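Local structure of DUF416 domain-containing protein (Shewanella baltica, 2Q9R) at residues A[33-36]-A[37-41]; A[57-60]-A[61-64]; A[148-152]-A[153-157]; A[70-73]-A[74-78]. The protein is of unknown function but belongs to the all-helical DUF416 family and, as a dimer, binds benzoic acid in the crystal. All coordinates share one frame; numbering follows the deposited sequence.

Contact 1: residues A[33-36]-A[37-41]; sequences PNYQ and LFSEV. With BEZ (benzoic acid), chain E.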
loop_
_atom_site.group_PDB
_atom_site.type_symbol
_atom_site.label_atom_id
_atom_site.label_comp_id
_atom_site.label_asym_id
_atom_site.label_seq_id
_atom_site.Cartn_x
_atom_site.Cartn_y
_atom_site.Cartn_z
ATOM N N PRO A 33 0.976 5.732 -13.801
ATOM C CA PRO A 33 0.046 6.454 -12.917
ATOM C C PRO A 33 0.699 7.449 -11.964
ATOM O O PRO A 33 0.096 8.462 -11.605
ATOM C CB PRO A 33 -0.631 5.334 -12.155
ATOM C CG PRO A 33 -0.602 4.179 -13.118
ATOM C CD PRO A 33 0.750 4.275 -13.744
ATOM N N ASN A 34 1.924 7.162 -11.547
ATOM C CA ASN A 34 2.626 8.056 -10.686
ATOM C C ASN A 34 2.826 9.409 -11.379
ATOM O O ASN A 34 2.637 10.461 -10.779
ATOM C CB ASN A 34 3.975 7.460 -10.294
ATOM C CG ASN A 34 3.862 6.172 -9.480
ATOM O OD1 ASN A 34 2.871 5.909 -8.769
ATOM N ND2 ASN A 34 4.901 5.346 -9.588
ATOM N N TYR A 35 3.234 9.382 -12.639
ATOM C CA TYR A 35 3.469 10.627 -13.393
ATOM C C TYR A 35 2.128 11.316 -13.625
ATOM O O TYR A 35 1.973 12.522 -13.396
ATOM C CB TYR A 35 4.249 10.374 -14.681
ATOM C CG TYR A 35 4.619 11.650 -15.347
ATOM C CD1 TYR A 35 3.673 12.356 -16.114
ATOM C CD2 TYR A 35 5.894 12.197 -15.193
ATOM C CE1 TYR A 35 3.972 13.527 -16.683
ATOM C CE2 TYR A 35 6.226 13.385 -15.805
ATOM C CZ TYR A 35 5.267 14.043 -16.545
ATOM O OH TYR A 35 5.595 15.228 -17.106
ATOM N N GLN A 36 1.113 10.518 -13.957
ATOM C CA GLN A 36 -0.200 11.066 -14.245
ATOM C C GLN A 36 -0.763 11.795 -13.025
ATOM O O GLN A 36 -1.302 12.897 -13.148
ATOM C CB GLN A 36 -1.158 9.962 -14.693
ATOM C CG GLN A 36 -0.853 9.437 -16.083
ATOM C CD GLN A 36 -1.613 8.187 -16.401
ATOM O OE1 GLN A 36 -1.753 7.314 -15.559
ATOM N NE2 GLN A 36 -2.081 8.071 -17.634
ATOM N N LEU A 37 -0.659 11.173 -11.865
ATOM C CA LEU A 37 -1.211 11.769 -10.658
ATOM C C LEU A 37 -0.468 13.079 -10.322
ATOM O O LEU A 37 -1.074 14.108 -10.086
ATOM C CB LEU A 37 -1.158 10.789 -9.474
ATOM C CG LEU A 37 -1.876 11.301 -8.179
ATOM C CD1 LEU A 37 -3.345 11.613 -8.462
ATOM C CD2 LEU A 37 -1.689 10.333 -6.995
ATOM N N PHE A 38 0.857 13.022 -10.293
ATOM C CA PHE A 38 1.654 14.197 -10.021
ATOM C C PHE A 38 1.305 15.361 -10.966
ATOM O O PHE A 38 1.184 16.520 -10.551
ATOM C CB PHE A 38 3.138 13.863 -10.118
ATOM C CG PHE A 38 4.019 15.084 -10.134
ATOM C CD1 PHE A 38 4.207 15.813 -8.979
ATOM C CD2 PHE A 38 4.633 15.515 -11.298
ATOM C CE1 PHE A 38 5.002 16.911 -8.974
ATOM C CE2 PHE A 38 5.445 16.658 -11.292
ATOM C CZ PHE A 38 5.630 17.342 -10.135
ATOM N N SER A 39 1.187 15.033 -12.239
ATOM C CA SER A 39 1.016 16.021 -13.278
ATOM C C SER A 39 -0.293 16.751 -13.096
ATOM O O SER A 39 -0.390 17.971 -13.306
ATOM C CB SER A 39 1.054 15.334 -14.662
ATOM O OG SER A 39 0.692 16.243 -15.683
ATOM N N GLU A 40 -1.300 15.992 -12.694
ATOM C CA GLU A 40 -2.613 16.520 -12.512
ATOM C C GLU A 40 -2.666 17.358 -11.248
ATOM O O GLU A 40 -3.171 18.463 -11.256
ATOM C CB GLU A 40 -3.584 15.364 -12.444
ATOM C CG GLU A 40 -4.991 15.723 -12.068
ATOM C CD GLU A 40 -5.786 14.485 -11.690
ATOM O OE1 GLU A 40 -5.708 13.474 -12.448
ATOM O OE2 GLU A 40 -6.459 14.534 -10.629
ATOM N N VAL A 41 -2.107 16.833 -10.163
ATOM C CA VAL A 41 -2.137 17.509 -8.889
ATOM C C VAL A 41 -1.233 18.742 -8.867
ATOM O O VAL A 41 -1.594 19.762 -8.338
ATOM C CB VAL A 41 -1.737 16.528 -7.736
ATOM C CG1 VAL A 41 -1.543 17.275 -6.376
ATOM C CG2 VAL A 41 -2.799 15.407 -7.644
HETATM C C BEZ E . 1.746 10.757 -3.282
HETATM O O1 BEZ E . 1.293 9.740 -2.666
HETATM O O2 BEZ E . 2.029 11.844 -2.691
HETATM C C1 BEZ E . 1.939 10.683 -4.758
HETATM C C2 BEZ E . 1.641 11.804 -5.570
HETATM C C3 BEZ E . 1.827 11.695 -6.947
HETATM C C4 BEZ E . 2.308 10.510 -7.498
HETATM C C5 BEZ E . 2.596 9.412 -6.685
HETATM C C6 BEZ E . 2.422 9.495 -5.292
#

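Contact 2: residues A[57-60]-A[61-64]; sequences LWQS and LYDP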
loop_
_atom_site.group_PDB
_atom_site.type_symbol
_atom_site.label_atom_id
_atom_site.label_comp_id
_atom_site.label_asym_id
_atom_site.label_seq_id
_atom_site.Cartn_x
_atom_site.Cartn_y
_atom_site.Cartn_z
ATOM N N LEU A 57 7.665 1.810 -27.302
ATOM C CA LEU A 57 8.428 0.715 -26.690
ATOM C C LEU A 57 7.693 -0.626 -26.828
ATOM O O LEU A 57 8.316 -1.659 -27.120
ATOM C CB LEU A 57 8.744 0.988 -25.208
ATOM C CG LEU A 57 9.777 2.105 -25.017
ATOM C CD1 LEU A 57 9.661 2.728 -23.622
ATOM C CD2 LEU A 57 11.198 1.643 -25.333
ATOM N N TRP A 58 6.384 -0.622 -26.624
ATOM C CA TRP A 58 5.622 -1.858 -26.816
ATOM C C TRP A 58 5.732 -2.327 -28.272
ATOM O O TRP A 58 5.997 -3.507 -28.526
ATOM C CB TRP A 58 4.172 -1.705 -26.405
ATOM C CG TRP A 58 3.991 -1.674 -24.922
ATOM C CD1 TRP A 58 3.580 -0.616 -24.182
ATOM C CD2 TRP A 58 4.226 -2.743 -23.996
ATOM N NE1 TRP A 58 3.535 -0.956 -22.844
ATOM C CE2 TRP A 58 3.919 -2.257 -22.706
ATOM C CE3 TRP A 58 4.648 -4.062 -24.124
ATOM C CZ2 TRP A 58 4.070 -3.035 -21.568
ATOM C CZ3 TRP A 58 4.752 -4.852 -22.985
ATOM C CH2 TRP A 58 4.447 -4.347 -21.741
ATOM N N GLN A 59 5.501 -1.409 -29.219
ATOM C CA GLN A 59 5.578 -1.759 -30.632
ATOM C C GLN A 59 6.953 -2.264 -31.031
ATOM O O GLN A 59 7.082 -3.125 -31.918
ATOM C CB GLN A 59 5.209 -0.558 -31.494
ATOM C CG GLN A 59 3.735 -0.212 -31.491
ATOM C CD GLN A 59 2.951 -1.294 -32.142
ATOM O OE1 GLN A 59 3.283 -1.723 -33.255
ATOM N NE2 GLN A 59 1.916 -1.796 -31.441
ATOM N N SER A 60 7.997 -1.728 -30.407
ATOM C CA SER A 60 9.357 -2.207 -30.695
ATOM C C SER A 60 9.515 -3.675 -30.396
ATOM O O SER A 60 10.324 -4.374 -31.047
ATOM C CB SER A 60 10.407 -1.463 -29.886
ATOM O OG SER A 60 10.229 -0.083 -30.128
ATOM N N LEU A 61 8.761 -4.145 -29.413
ATOM C CA LEU A 61 8.798 -5.560 -29.062
ATOM C C LEU A 61 7.960 -6.431 -30.000
ATOM O O LEU A 61 8.278 -7.595 -30.148
ATOM C CB LEU A 61 8.366 -5.763 -27.607
ATOM C CG LEU A 61 9.277 -5.106 -26.555
ATOM C CD1 LEU A 61 8.528 -4.872 -25.222
ATOM C CD2 LEU A 61 10.536 -5.931 -26.353
ATOM N N TYR A 62 6.887 -5.890 -30.587
ATOM C CA TYR A 62 6.045 -6.626 -31.577
ATOM C C TYR A 62 6.615 -6.646 -32.990
ATOM O O TYR A 62 6.450 -7.618 -33.729
ATOM C CB TYR A 62 4.670 -5.955 -31.777
ATOM C CG TYR A 62 3.689 -6.008 -30.653
ATOM C CD1 TYR A 62 3.272 -7.217 -30.128
ATOM C CD2 TYR A 62 3.103 -4.845 -30.180
ATOM C CE1 TYR A 62 2.313 -7.264 -29.095
ATOM C CE2 TYR A 62 2.166 -4.861 -29.157
ATOM C CZ TYR A 62 1.769 -6.076 -28.615
ATOM O OH TYR A 62 0.833 -6.101 -27.602
ATOM N N ASP A 63 7.198 -5.522 -33.389
ATOM C CA ASP A 63 7.380 -5.196 -34.801
ATOM C C ASP A 63 8.824 -4.858 -35.110
ATOM O O ASP A 63 9.273 -3.733 -34.876
ATOM C CB ASP A 63 6.477 -4.029 -35.231
ATOM C CG ASP A 63 6.581 -3.712 -36.727
ATOM O OD1 ASP A 63 7.373 -4.386 -37.458
ATOM O OD2 ASP A 63 5.859 -2.780 -37.160
ATOM N N PRO A 64 9.556 -5.846 -35.639
ATOM C CA PRO A 64 10.960 -5.681 -36.003
ATOM C C PRO A 64 11.161 -4.648 -37.114
ATOM O O PRO A 64 12.227 -4.031 -37.177
ATOM C CB PRO A 64 11.376 -7.069 -36.498
ATOM C CG PRO A 64 10.206 -7.944 -36.405
ATOM C CD PRO A 64 9.046 -7.203 -35.919
HETATM O O HOH W 1 4.001 -1.893 -35.732
#

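Contact 3: residues A[148-152]-A[153-157]; sequences FVFAH and EVMEE. With BEZ (benzoic acid), chain B.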
loop_
_atom_site.group_PDB
_atom_site.type_symbol
_atom_site.label_atom_id
_atom_site.label_comp_id
_atom_site.label_asym_id
_atom_site.label_seq_id
_atom_site.Cartn_x
_atom_site.Cartn_y
_atom_site.Cartn_z
ATOM N N PHE A 148 12.463 -4.045 7.804
ATOM C CA PHE A 148 11.446 -3.045 8.082
ATOM C C PHE A 148 10.721 -2.618 6.808
ATOM O O PHE A 148 9.495 -2.544 6.767
ATOM C CB PHE A 148 12.079 -1.821 8.736
ATOM C CG PHE A 148 11.135 -0.697 8.937
ATOM C CD1 PHE A 148 10.292 -0.678 10.028
ATOM C CD2 PHE A 148 11.089 0.358 8.039
ATOM C CE1 PHE A 148 9.400 0.375 10.213
ATOM C CE2 PHE A 148 10.232 1.416 8.232
ATOM C CZ PHE A 148 9.367 1.426 9.302
ATOM N N VAL A 149 11.477 -2.367 5.753
ATOM C CA VAL A 149 10.862 -2.016 4.472
ATOM C C VAL A 149 9.949 -3.158 3.970
ATOM O O VAL A 149 8.803 -2.922 3.528
ATOM C CB VAL A 149 11.936 -1.612 3.436
ATOM C CG1 VAL A 149 11.299 -1.319 2.084
ATOM C CG2 VAL A 149 12.730 -0.367 3.938
ATOM N N PHE A 150 10.409 -4.402 4.068
ATOM C CA PHE A 150 9.608 -5.516 3.555
ATOM C C PHE A 150 8.406 -5.865 4.416
ATOM O O PHE A 150 7.581 -6.678 4.000
ATOM C CB PHE A 150 10.458 -6.767 3.268
ATOM C CG PHE A 150 11.148 -6.713 1.938
ATOM C CD1 PHE A 150 12.336 -5.987 1.789
ATOM C CD2 PHE A 150 10.602 -7.336 0.818
ATOM C CE1 PHE A 150 12.985 -5.897 0.571
ATOM C CE2 PHE A 150 11.251 -7.239 -0.426
ATOM C CZ PHE A 150 12.451 -6.509 -0.542
ATOM N N ALA A 151 8.278 -5.261 5.603
ATOM C CA ALA A 151 7.083 -5.452 6.423
ATOM C C ALA A 151 5.915 -4.670 5.838
ATOM O O ALA A 151 4.818 -4.729 6.366
ATOM C CB ALA A 151 7.341 -4.976 7.821
ATOM N N HIS A 152 6.171 -3.887 4.785
ATOM C CA HIS A 152 5.139 -3.069 4.176
ATOM C C HIS A 152 4.629 -3.767 2.926
ATOM O O HIS A 152 5.396 -4.120 2.082
ATOM C CB HIS A 152 5.711 -1.723 3.778
ATOM C CG HIS A 152 6.070 -0.848 4.941
ATOM N ND1 HIS A 152 7.122 -1.134 5.783
ATOM C CD2 HIS A 152 5.533 0.313 5.388
ATOM C CE1 HIS A 152 7.180 -0.215 6.729
ATOM N NE2 HIS A 152 6.231 0.676 6.512
ATOM N N GLU A 153 3.325 -3.959 2.832
ATOM C CA GLU A 153 2.758 -4.763 1.752
ATOM C C GLU A 153 3.137 -4.285 0.337
ATOM O O GLU A 153 3.350 -5.100 -0.575
ATOM C CB GLU A 153 1.244 -4.819 1.922
ATOM C CG GLU A 153 0.527 -5.796 1.008
ATOM C CD GLU A 153 0.755 -7.251 1.353
ATOM O OE1 GLU A 153 1.316 -7.571 2.432
ATOM O OE2 GLU A 153 0.345 -8.099 0.531
ATOM N N VAL A 154 3.225 -2.978 0.144
ATOM C CA VAL A 154 3.612 -2.458 -1.155
ATOM C C VAL A 154 4.999 -2.969 -1.598
ATOM O O VAL A 154 5.209 -3.230 -2.785
ATOM C CB VAL A 154 3.520 -0.913 -1.155
ATOM C CG1 VAL A 154 4.651 -0.304 -0.365
ATOM C CG2 VAL A 154 3.447 -0.355 -2.536
HETATM N N MSE A 155 5.947 -3.124 -0.664
HETATM C CA MSE A 155 7.247 -3.643 -1.067
HETATM C C MSE A 155 7.177 -5.143 -1.375
HETATM O O MSE A 155 7.829 -5.637 -2.305
HETATM C CB MSE A 155 8.343 -3.398 -0.033
HETATM C CG MSE A 155 9.694 -3.992 -0.480
HETATM SE SE MSE A 155 10.369 -3.247 -2.143
HETATM C CE MSE A 155 10.812 -1.941 -1.214
ATOM N N GLU A 156 6.421 -5.881 -0.584
ATOM C CA GLU A 156 6.264 -7.305 -0.820
ATOM C C GLU A 156 5.624 -7.525 -2.181
ATOM O O GLU A 156 5.982 -8.449 -2.883
ATOM C CB GLU A 156 5.376 -7.933 0.266
ATOM C CG GLU A 156 5.333 -9.463 0.218
ATOM C CD GLU A 156 6.738 -10.112 0.371
ATOM O OE1 GLU A 156 7.564 -9.629 1.214
ATOM O OE2 GLU A 156 7.006 -11.102 -0.368
ATOM N N GLU A 157 4.677 -6.668 -2.549
ATOM C CA GLU A 157 4.032 -6.710 -3.859
ATOM C C GLU A 157 4.998 -6.399 -4.986
ATOM O O GLU A 157 4.999 -7.059 -6.025
ATOM C CB GLU A 157 2.825 -5.767 -3.872
ATOM C CG GLU A 157 1.633 -6.424 -3.182
ATOM C CD GLU A 157 0.337 -5.609 -3.154
ATOM O OE1 GLU A 157 0.246 -4.545 -3.818
ATOM O OE2 GLU A 157 -0.616 -6.054 -2.460
HETATM C C BEZ B . 5.952 2.997 9.227
HETATM O O1 BEZ B . 5.656 2.675 8.031
HETATM O O2 BEZ B . 6.789 3.911 9.500
HETATM C C1 BEZ B . 5.309 2.266 10.354
HETATM C C2 BEZ B . 6.056 1.949 11.514
HETATM C C3 BEZ B . 5.423 1.258 12.545
HETATM C C4 BEZ B . 4.081 0.905 12.431
HETATM C C5 BEZ B . 3.356 1.222 11.280
HETATM C C6 BEZ B . 3.968 1.923 10.226
#

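Contact 4: residues A[70-73]-A[74-78]; sequences IDVH and LQRLE. With SO4 (sulfate ion), chain C.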
loop_
_atom_site.group_PDB
_atom_site.type_symbol
_atom_site.label_atom_id
_atom_site.label_comp_id
_atom_site.label_asym_id
_atom_site.label_seq_id
_atom_site.Cartn_x
_atom_site.Cartn_y
_atom_site.Cartn_z
ATOM N N ILE A 70 14.406 8.207 -31.734
ATOM C CA ILE A 70 14.586 8.097 -30.303
ATOM C C ILE A 70 14.992 9.417 -29.623
ATOM O O ILE A 70 14.446 9.788 -28.587
ATOM C CB ILE A 70 15.594 6.958 -29.950
ATOM C CG1 ILE A 70 15.021 5.599 -30.361
ATOM C CG2 ILE A 70 15.906 6.968 -28.467
ATOM C CD1 ILE A 70 15.833 4.414 -29.862
ATOM N N ASP A 71 15.947 10.127 -30.216
ATOM C CA ASP A 71 16.446 11.365 -29.659
ATOM C C ASP A 71 15.363 12.393 -29.474
ATOM O O ASP A 71 15.355 13.106 -28.471
ATOM C CB ASP A 71 17.556 11.951 -30.565
ATOM C CG ASP A 71 18.875 11.195 -30.456
ATOM O OD1 ASP A 71 19.028 10.317 -29.572
ATOM O OD2 ASP A 71 19.783 11.490 -31.275
ATOM N N VAL A 72 14.419 12.471 -30.405
ATOM C CA VAL A 72 13.365 13.472 -30.247
ATOM C C VAL A 72 12.478 13.105 -29.058
ATOM O O VAL A 72 12.121 13.972 -28.281
ATOM C CB VAL A 72 12.539 13.739 -31.540
ATOM C CG1 VAL A 72 11.579 12.604 -31.828
ATOM C CG2 VAL A 72 11.790 15.068 -31.395
ATOM N N HIS A 73 12.182 11.833 -28.883
ATOM C CA HIS A 73 11.475 11.402 -27.678
ATOM C C HIS A 73 12.252 11.614 -26.390
ATOM O O HIS A 73 11.667 12.022 -25.382
ATOM C CB HIS A 73 11.055 9.938 -27.818
ATOM C CG HIS A 73 9.973 9.764 -28.822
ATOM N ND1 HIS A 73 8.653 10.030 -28.526
ATOM C CD2 HIS A 73 10.016 9.449 -30.135
ATOM C CE1 HIS A 73 7.924 9.858 -29.614
ATOM N NE2 HIS A 73 8.724 9.506 -30.604
ATOM N N LEU A 74 13.558 11.325 -26.411
ATOM C CA LEU A 74 14.429 11.584 -25.261
ATOM C C LEU A 74 14.406 13.061 -24.894
ATOM O O LEU A 74 14.348 13.423 -23.726
ATOM C CB LEU A 74 15.879 11.136 -25.533
ATOM C CG LEU A 74 16.141 9.633 -25.565
ATOM C CD1 LEU A 74 17.610 9.355 -25.969
ATOM C CD2 LEU A 74 15.798 8.981 -24.210
ATOM N N GLN A 75 14.420 13.928 -25.897
ATOM C CA GLN A 75 14.348 15.352 -25.620
ATOM C C GLN A 75 13.004 15.768 -25.046
ATOM O O GLN A 75 12.943 16.582 -24.129
ATOM C CB GLN A 75 14.688 16.179 -26.880
ATOM C CG GLN A 75 14.780 17.655 -26.592
ATOM C CD GLN A 75 15.879 17.953 -25.599
ATOM O OE1 GLN A 75 17.040 17.646 -25.855
ATOM N NE2 GLN A 75 15.516 18.521 -24.443
ATOM N N ARG A 76 11.918 15.241 -25.594
ATOM C CA ARG A 76 10.585 15.537 -25.038
ATOM C C ARG A 76 10.427 14.992 -23.631
ATOM O O ARG A 76 9.837 15.646 -22.765
ATOM C CB ARG A 76 9.468 14.987 -25.917
ATOM C CG ARG A 76 9.298 15.746 -27.221
ATOM C CD ARG A 76 7.881 15.637 -27.757
ATOM N NE ARG A 76 7.793 16.242 -29.090
ATOM C CZ ARG A 76 7.851 15.584 -30.257
ATOM N NH1 ARG A 76 7.981 14.252 -30.309
ATOM N NH2 ARG A 76 7.763 16.270 -31.394
ATOM N N LEU A 77 10.949 13.798 -23.406
ATOM C CA LEU A 77 10.939 13.244 -22.061
ATOM C C LEU A 77 11.668 14.166 -21.075
ATOM O O LEU A 77 11.143 14.457 -19.995
ATOM C CB LEU A 77 11.512 11.829 -22.068
ATOM C CG LEU A 77 10.574 10.779 -22.734
ATOM C CD1 LEU A 77 11.290 9.491 -23.184
ATOM C CD2 LEU A 77 9.440 10.442 -21.765
ATOM N N GLU A 78 12.857 14.636 -21.449
ATOM C CA GLU A 78 13.609 15.497 -20.552
ATOM C C GLU A 78 12.844 16.799 -20.291
ATOM O O GLU A 78 12.767 17.226 -19.140
ATOM C CB GLU A 78 15.033 15.751 -21.062
ATOM C CG GLU A 78 16.013 16.317 -19.988
ATOM C CD GLU A 78 16.211 15.402 -18.774
ATOM O OE1 GLU A 78 16.124 14.156 -18.918
ATOM O OE2 GLU A 78 16.459 15.937 -17.665
HETATM S S SO4 C . 17.765 7.712 -33.248
HETATM O O1 SO4 C . 18.127 8.375 -34.504
HETATM O O2 SO4 C . 16.671 6.759 -33.508
HETATM O O3 SO4 C . 18.883 6.915 -32.715
HETATM O O4 SO4 C . 17.370 8.800 -32.336
#

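Contact 1: residues A[33-36]-A[37-41]
Ser39 packs against Tyr35 one helical turn back: its CB lies 4.0 Å from Tyr35 CE1, obliquely to the phenol ring, while its backbone N bonds to Tyr35 O at 2.9 Å. This is the tight side. With CG anti to the backbone N (chi1 -173°), the Tyr35 ring leans toward the C-terminal end of the segment, and Tyr35 OH is hydrogen-bonded to Asn80 O; Ser39 OG is taken up by Phe44 O. Pro47 of helix 47-62 covers both side chains. Three further i to i+4 backbone bonds carry the helix through 33-40, the shortest from Leu37 N to Pro33 O at 2.8 Å with an N-H...O angle of 161°. A second buried side bears the ligand. Leu37 CD2 lies 3.8 Å from C3 of the benzoic acid ring, and Asn34 O, already bonded to Phe38 N, comes to 3.3 Å from ring atom C4. Asn34 is fixed beside it, its OD1 bonded to Ser193 OG and its ND2 to Asn194 OD1. The looser side belongs to Gln36 and Glu40: Glu40 is exposed, its extended chain meets the preceding turn through CB, 3.4 Å from Gln36 O, and its OE2 holds a glycerol. This part of helix 17-42 is thus buried on two sides, and the one toward the second subunit walls a benzoic acid pocket whose ligand is also bonded by that subunit's His152 and Ser136.

Contact 2: residues A[57-60]-A[61-64]
Tyr62 and Gln59 meet across the final turn of helix 47-62, where the chain leaves helical geometry at Asp63. The Gln59 chain bends at chi2 (-66°), which brings its NE2 to 3.5 Å from Tyr62 CD2; the amide and ring planes stand 47° apart, and the approach is oblique to the ring. The polar partner of NE2 is Glu55 OE2, one turn back, through a weak hydrogen bond. The same bend directs the other end of the amide at the turn's exit: one water donates both to Gln59 OE1 at 2.6 Å and to Asp63 OD2, joining the two side chains outside the helix. On the inner side, Leu61 has CG anti to its carbonyl carbon, and its CD1 reaches Trp58 CE3 at 4.1 Å. The indole is held by Gln29 OE1 at its NE1 and by a cation-pi contact with Arg184, so the leucine meets a ring whose position is fixed from outside. Val180 of helix 177-190 touches Trp58, Leu61 and Tyr62 alike. Replacing Tyr62 with an alanine would probably open a gap beside Val180 and take away the ring against which Gln59 NE2 rests. Backbone bonding shifts as the helix runs out. Trp58 O accepts from both Tyr62 N, in the carbonyl plane, and Leu61 N, which sits above that plane, whereas the bond from Leu61 N to Leu57 O is weak. The last full turn closes with Asp63 N donating to Gln59 O at 2.8 Å, the C=O...N angle being 165°.

Contact 3: residues A[148-152]-A[153-157]
Phe150 and Met155, a selenomethionine in this crystal, meet across the corner between helices 142-150 and 153-170. Met155 CG lies over the ring centre, 3.6 Å from the Phe150 centroid and 9° off the ring normal, a CH-pi contact; the bend at chi2 carries SE to an oblique Met-aromatic position. At the edge of the same ring, in its plane, lies Glu156 OE1, 3.8 Å from Phe150 CD2, with the carboxylate plane turned 62° from the ring. A serine in place of Phe150 would probably leave Met155 CG without its aromatic cover and open a gap on that side of the selenomethionine chain.

His152, at the N-cap of the second helix, has its polar atoms well accounted for. Its backbone N donates to Val149 O. Its backbone O accepts from Met155 N at 3.0 Å, with the donor above the carbonyl plane, and weakly from Glu156 N. Its ring ND1 donates to Phe148 O at 2.9 Å, in the imidazole plane, with a weaker branch to Val149 O. Phe148 O also accepts from Ala151 N. On the far side of the ring, His152 NE2 gives a nearly straight bond (174°) to O1 of the benzoic acid (BEZ O1) at 2.6 Å. Ser136 OG also bonds this ligand, and Phe148 CZ stands near its O2.

Backbone carbonyls of the ending helix therefore fix the imidazole's rotation and present NE2 to the carboxylate; Leu37 and Ile197 of the second subunit pack nearby, consistent with an anion-binding site at the dimer interface.

Contact 4: residues A[70-73]-A[74-78]
Extended from CG to NE, the Arg76 chain runs back alongside Val72, whose CG2 stands anti to the backbone N. The two side chains point the same way, and the valine methyl CG2 lies over one guanidinium face, 4.0 Å from Arg76 NH1 and offset toward the rim. Val72 is deposited in two conformers, so this holds for the one described. His73 CE1 comes near the guanidinium edge, but the imidazole and guanidinium nitrogens are not in contact: His73 ND1 is 4.6 Å from Arg76 NH1.

Two residues earlier, Ile70 and Leu74 also lie side by side. Leu74 has CG anti to its carbonyl carbon (chi1 -72°), and its CD1 packs at 3.9 Å from Ile70 CG2; Asp71 OD1 is at a similar distance from the same leucine methyl. Beneath these side chains runs regular alpha-helical bonding, with Leu74 N to Ile70 O and Leu77 N to His73 O both near 2.8 Å.

At the helix start the amides still have no turn before them, and a sulfate, probably from the crystallisation liquor, takes two of them. Ile70 N donates to sulfate O2 at 3.2 Å and Asp71 N to O4 at 2.9 Å, with N-H...O angles of 167° and 162°. The helix dipole would probably assist this. Gln110 NE2 bonds both the sulfate and Asp71 OD1.

Helix 70-79 lies at the surface, with Leu77 set into Val99, Ser103 and Leu106 of helix 92-111, and His73 and Arg76 resting on Thr52, Leu56 and Val49 of helix 47-62.

How the contacts relate
From the N terminus the four contacts come in series, in the order 1, 2, 4 and 3; none nests in or crosses another, and each joins adjoining segments, so none closes a long loop. Contact 1 lies in helix 17-42, contact 2 ends the next helix, 47-62, and contact 4 occupies helix 70-79. Contact 4 comes near both contact 1 and contact 2, with nearest atoms about 6 and 7 Å apart, and all three pack on helix 92-111. Contact 3 turns the chain between helices 142-150 and 153-170 on the far side, its centre about 33 Å from that of contact 2. Contacts 1 and 3 both meet the second subunit, supplying complementary parts of the benzoic acid sites.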